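Local coordinates for protein tylactone synthase starter module and modules 1 & 2 (Streptomyces fradiae, PDB 2Z5L) that probably reduces the beta-keto group of a growing polyketide stereospecifically with NADPH, as the first ketoreductase of the tylosin polyketide synthase, at residues R49-L63 and M99-L113. Numbering follows the deposited sequence.
Sequences RCLLVAPPTTDGELL and MESAGEENTTVVSLL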
# COMPACT_ATOMS: atom_id res chain seq x y z
N ARG A 49 -22.78 -21.74 -0.49
CA ARG A 49 -21.91 -22.57 0.33
C ARG A 49 -20.58 -21.88 0.58
O ARG A 49 -19.79 -21.67 -0.34
CB ARG A 49 -21.69 -23.92 -0.34
CG ARG A 49 -21.31 -23.85 -1.80
CD ARG A 49 -21.42 -25.23 -2.41
NE ARG A 49 -20.47 -26.15 -1.81
CZ ARG A 49 -20.59 -27.47 -1.82
NH1 ARG A 49 -21.64 -28.04 -2.40
NH2 ARG A 49 -19.65 -28.23 -1.27
N CYS A 50 -20.34 -21.52 1.83
CA CYS A 50 -19.11 -20.85 2.22
C CYS A 50 -18.09 -21.82 2.77
O CYS A 50 -18.43 -22.87 3.33
CB CYS A 50 -19.38 -19.81 3.30
SG CYS A 50 -20.57 -18.56 2.88
N LEU A 51 -16.83 -21.44 2.61
CA LEU A 51 -15.71 -22.22 3.12
C LEU A 51 -14.89 -21.27 3.98
O LEU A 51 -14.26 -20.35 3.46
CB LEU A 51 -14.86 -22.73 1.96
CG LEU A 51 -13.69 -23.66 2.31
CD1 LEU A 51 -14.21 -25.03 2.73
CD2 LEU A 51 -12.79 -23.82 1.08
N LEU A 52 -14.92 -21.47 5.29
CA LEU A 52 -14.14 -20.62 6.19
C LEU A 52 -12.74 -21.20 6.31
O LEU A 52 -12.58 -22.31 6.82
CB LEU A 52 -14.76 -20.57 7.58
CG LEU A 52 -16.23 -20.19 7.67
CD1 LEU A 52 -16.63 -20.20 9.13
CD2 LEU A 52 -16.47 -18.83 7.04
N VAL A 53 -11.75 -20.46 5.83
CA VAL A 53 -10.34 -20.86 5.88
C VAL A 53 -9.70 -20.11 7.04
O VAL A 53 -9.75 -18.89 7.10
CB VAL A 53 -9.59 -20.49 4.60
CG1 VAL A 53 -8.17 -21.03 4.66
CG2 VAL A 53 -10.32 -21.03 3.38
N ALA A 54 -9.07 -20.85 7.96
CA ALA A 54 -8.44 -20.21 9.10
C ALA A 54 -7.19 -20.94 9.58
O ALA A 54 -7.05 -22.14 9.34
CB ALA A 54 -9.44 -20.12 10.24
N PRO A 55 -6.28 -20.22 10.26
CA PRO A 55 -5.03 -20.80 10.78
C PRO A 55 -5.36 -21.86 11.83
O PRO A 55 -6.43 -21.82 12.43
CB PRO A 55 -4.31 -19.61 11.39
CG PRO A 55 -4.84 -18.46 10.64
CD PRO A 55 -6.30 -18.77 10.50
N PRO A 56 -4.43 -22.79 12.08
CA PRO A 56 -4.61 -23.86 13.07
C PRO A 56 -5.21 -23.37 14.38
O PRO A 56 -4.53 -22.71 15.17
CB PRO A 56 -3.20 -24.40 13.23
CG PRO A 56 -2.61 -24.19 11.87
CD PRO A 56 -3.06 -22.80 11.55
N THR A 57 -6.47 -23.72 14.61
CA THR A 57 -7.19 -23.34 15.82
C THR A 57 -7.02 -21.85 16.15
O THR A 57 -6.59 -21.49 17.25
CB THR A 57 -6.72 -24.18 17.03
OG1 THR A 57 -5.31 -23.99 17.24
CG2 THR A 57 -7.00 -25.65 16.80
N THR A 58 -7.35 -21.00 15.18
CA THR A 58 -7.22 -19.57 15.37
C THR A 58 -8.10 -19.09 16.52
O THR A 58 -7.70 -18.22 17.31
CB THR A 58 -7.63 -18.79 14.10
OG1 THR A 58 -7.59 -17.38 14.37
CG2 THR A 58 -9.03 -19.18 13.66
N ASP A 59 -9.30 -19.66 16.62
CA ASP A 59 -10.24 -19.30 17.68
C ASP A 59 -11.58 -20.00 17.49
O ASP A 59 -12.34 -19.68 16.58
CB ASP A 59 -10.46 -17.78 17.69
CG ASP A 59 -11.47 -17.36 18.74
OD1 ASP A 59 -11.34 -17.79 19.90
OD2 ASP A 59 -12.40 -16.59 18.39
N GLY A 60 -11.85 -20.97 18.35
CA GLY A 60 -13.10 -21.71 18.26
C GLY A 60 -14.32 -20.82 18.18
O GLY A 60 -15.25 -21.11 17.43
N GLU A 61 -14.31 -19.73 18.94
CA GLU A 61 -15.43 -18.79 18.95
C GLU A 61 -15.73 -18.19 17.59
O GLU A 61 -16.82 -18.39 17.05
CB GLU A 61 -15.14 -17.65 19.94
CG GLU A 61 -15.85 -17.80 21.28
CD GLU A 61 -15.63 -19.16 21.91
OE1 GLU A 61 -14.46 -19.52 22.16
OE2 GLU A 61 -16.63 -19.88 22.13
N LEU A 62 -14.77 -17.45 17.05
CA LEU A 62 -14.93 -16.79 15.76
C LEU A 62 -15.52 -17.74 14.71
O LEU A 62 -16.56 -17.45 14.11
CB LEU A 62 -13.57 -16.27 15.27
CG LEU A 62 -13.53 -15.03 14.37
CD1 LEU A 62 -14.47 -15.23 13.20
CD2 LEU A 62 -13.93 -13.79 15.16
N LEU A 63 -14.88 -18.88 14.49
CA LEU A 63 -15.36 -19.85 13.52
C LEU A 63 -16.80 -20.26 13.80
O LEU A 63 -17.61 -20.38 12.88
CB LEU A 63 -14.46 -21.08 13.49
CG LEU A 63 -13.18 -20.88 12.68
CD1 LEU A 63 -12.21 -22.00 12.96
CD2 LEU A 63 -13.52 -20.79 11.20
N MET A 99 -13.21 -27.43 -2.93
CA MET A 99 -13.56 -26.55 -4.04
C MET A 99 -14.26 -27.32 -5.16
O MET A 99 -15.23 -26.84 -5.75
CB MET A 99 -12.31 -25.89 -4.62
CG MET A 99 -11.50 -25.07 -3.65
SD MET A 99 -12.41 -23.71 -2.92
CE MET A 99 -12.39 -22.52 -4.27
N GLU A 100 -13.75 -28.50 -5.47
CA GLU A 100 -14.33 -29.32 -6.51
C GLU A 100 -15.59 -30.02 -6.04
O GLU A 100 -16.29 -30.66 -6.83
CB GLU A 100 -13.30 -30.34 -6.98
CG GLU A 100 -12.18 -29.68 -7.74
CD GLU A 100 -10.98 -30.57 -7.87
OE1 GLU A 100 -10.03 -30.17 -8.58
OE2 GLU A 100 -10.98 -31.66 -7.25
N SER A 101 -15.88 -29.89 -4.75
CA SER A 101 -17.06 -30.50 -4.15
C SER A 101 -18.31 -29.69 -4.50
O SER A 101 -19.44 -30.13 -4.25
CB SER A 101 -16.91 -30.57 -2.63
OG SER A 101 -18.10 -31.03 -2.03
N ALA A 102 -18.11 -28.51 -5.07
CA ALA A 102 -19.23 -27.66 -5.44
C ALA A 102 -19.51 -27.75 -6.93
O ALA A 102 -20.57 -27.33 -7.39
CB ALA A 102 -18.94 -26.21 -5.04
N GLY A 103 -18.56 -28.29 -7.68
CA GLY A 103 -18.74 -28.40 -9.12
C GLY A 103 -19.05 -27.06 -9.74
O GLY A 103 -18.29 -26.11 -9.61
N GLU A 104 -20.19 -26.98 -10.43
CA GLU A 104 -20.60 -25.74 -11.08
C GLU A 104 -21.02 -24.68 -10.07
O GLU A 104 -20.93 -23.49 -10.34
CB GLU A 104 -21.73 -26.02 -12.06
CG GLU A 104 -21.27 -26.82 -13.26
CD GLU A 104 -20.23 -26.06 -14.06
OE1 GLU A 104 -19.58 -26.69 -14.93
OE2 GLU A 104 -20.07 -24.84 -13.82
N GLU A 105 -21.51 -25.13 -8.92
CA GLU A 105 -21.94 -24.22 -7.87
C GLU A 105 -20.79 -23.30 -7.46
O GLU A 105 -19.62 -23.65 -7.63
CB GLU A 105 -22.45 -25.01 -6.66
CG GLU A 105 -23.91 -25.44 -6.75
CD GLU A 105 -24.35 -26.31 -5.56
OE1 GLU A 105 -24.09 -25.92 -4.40
OE2 GLU A 105 -24.96 -27.37 -5.79
N ASN A 106 -21.13 -22.13 -6.94
CA ASN A 106 -20.14 -21.15 -6.50
C ASN A 106 -19.70 -21.43 -5.08
O ASN A 106 -20.51 -21.73 -4.21
CB ASN A 106 -20.71 -19.72 -6.55
CG ASN A 106 -19.79 -18.70 -5.88
OD1 ASN A 106 -18.68 -18.44 -6.35
ND2 ASN A 106 -20.25 -18.13 -4.77
N THR A 107 -18.40 -21.33 -4.85
CA THR A 107 -17.85 -21.55 -3.52
C THR A 107 -17.31 -20.21 -3.04
O THR A 107 -16.36 -19.67 -3.60
CB THR A 107 -16.66 -22.54 -3.53
OG1 THR A 107 -17.01 -23.71 -4.28
CG2 THR A 107 -16.31 -22.93 -2.11
N THR A 108 -17.95 -19.66 -2.01
CA THR A 108 -17.49 -18.39 -1.48
C THR A 108 -16.46 -18.66 -0.39
O THR A 108 -16.81 -19.12 0.70
CB THR A 108 -18.64 -17.59 -0.87
OG1 THR A 108 -19.58 -17.24 -1.90
CG2 THR A 108 -18.10 -16.32 -0.21
N VAL A 109 -15.19 -18.38 -0.69
CA VAL A 109 -14.10 -18.60 0.26
C VAL A 109 -13.92 -17.40 1.19
O VAL A 109 -13.60 -16.29 0.75
CB VAL A 109 -12.76 -18.85 -0.46
CG1 VAL A 109 -11.71 -19.30 0.55
CG2 VAL A 109 -12.93 -19.89 -1.55
N VAL A 110 -14.12 -17.64 2.49
CA VAL A 110 -13.96 -16.61 3.52
C VAL A 110 -12.67 -16.91 4.27
O VAL A 110 -12.62 -17.84 5.06
CB VAL A 110 -15.15 -16.62 4.50
CG1 VAL A 110 -15.04 -15.45 5.47
CG2 VAL A 110 -16.46 -16.55 3.73
N SER A 111 -11.64 -16.11 4.02
CA SER A 111 -10.34 -16.30 4.64
C SER A 111 -10.13 -15.52 5.94
O SER A 111 -10.33 -14.31 5.99
CB SER A 111 -9.23 -15.91 3.66
OG SER A 111 -7.96 -15.92 4.28
N LEU A 112 -9.72 -16.24 6.98
CA LEU A 112 -9.44 -15.63 8.26
C LEU A 112 -7.92 -15.55 8.46
O LEU A 112 -7.44 -15.17 9.52
CB LEU A 112 -10.08 -16.45 9.38
CG LEU A 112 -11.61 -16.48 9.35
CD1 LEU A 112 -12.15 -17.36 10.48
CD2 LEU A 112 -12.15 -15.06 9.49
N LEU A 113 -7.16 -15.90 7.42
CA LEU A 113 -5.71 -15.87 7.54
C LEU A 113 -5.19 -14.48 7.88
O LEU A 113 -4.18 -14.34 8.57
CB LEU A 113 -5.05 -16.34 6.24
CG LEU A 113 -5.39 -17.76 5.77
CD1 LEU A 113 -4.75 -17.98 4.44
CD2 LEU A 113 -4.91 -18.80 6.80
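L51 and V53 use both N-H and C=O to grip the neighbouring parallel segment 108-112: L51 N bonds T108 O, L51 O takes V110 N, V53 N reaches V110 O (2.9 Å), and V53 O receives L112 N nearly head-on at 2.7 Å. On one sheet face, V53 CG2, beside its own backbone N, meets V109 CG1 at 3.6 Å, while L51 CD2 touches M99 SD at 4.0 Å, the two side chains crossing at about a right angle. On the other, L52 lies alongside V110, CD2 against CB at 3.6 Å. L112 CD1 fits against A54 CB and L63 CD2, joining strand 49-54 to helix 60-71, and S111 OG accepts L113 N in an ST turn. R49 bends at chi3 (-64°), laying one guanidinium face over A102 CB; NH2 makes a weak bond to S101 OG, and E105 OE1 stands at the edge, in a long salt bridge to R49 NH1 (3.8 Å). Backbone hydrogen bonds of L52 and A54 to L80 add the next strand, in what is probably the structural, non-catalytic Rossmann-like half of the ketoreductase. The contact thus rests on backbone bonds and buried aliphatic groups, the long charged pair lying where side chains are partly or fully exposed.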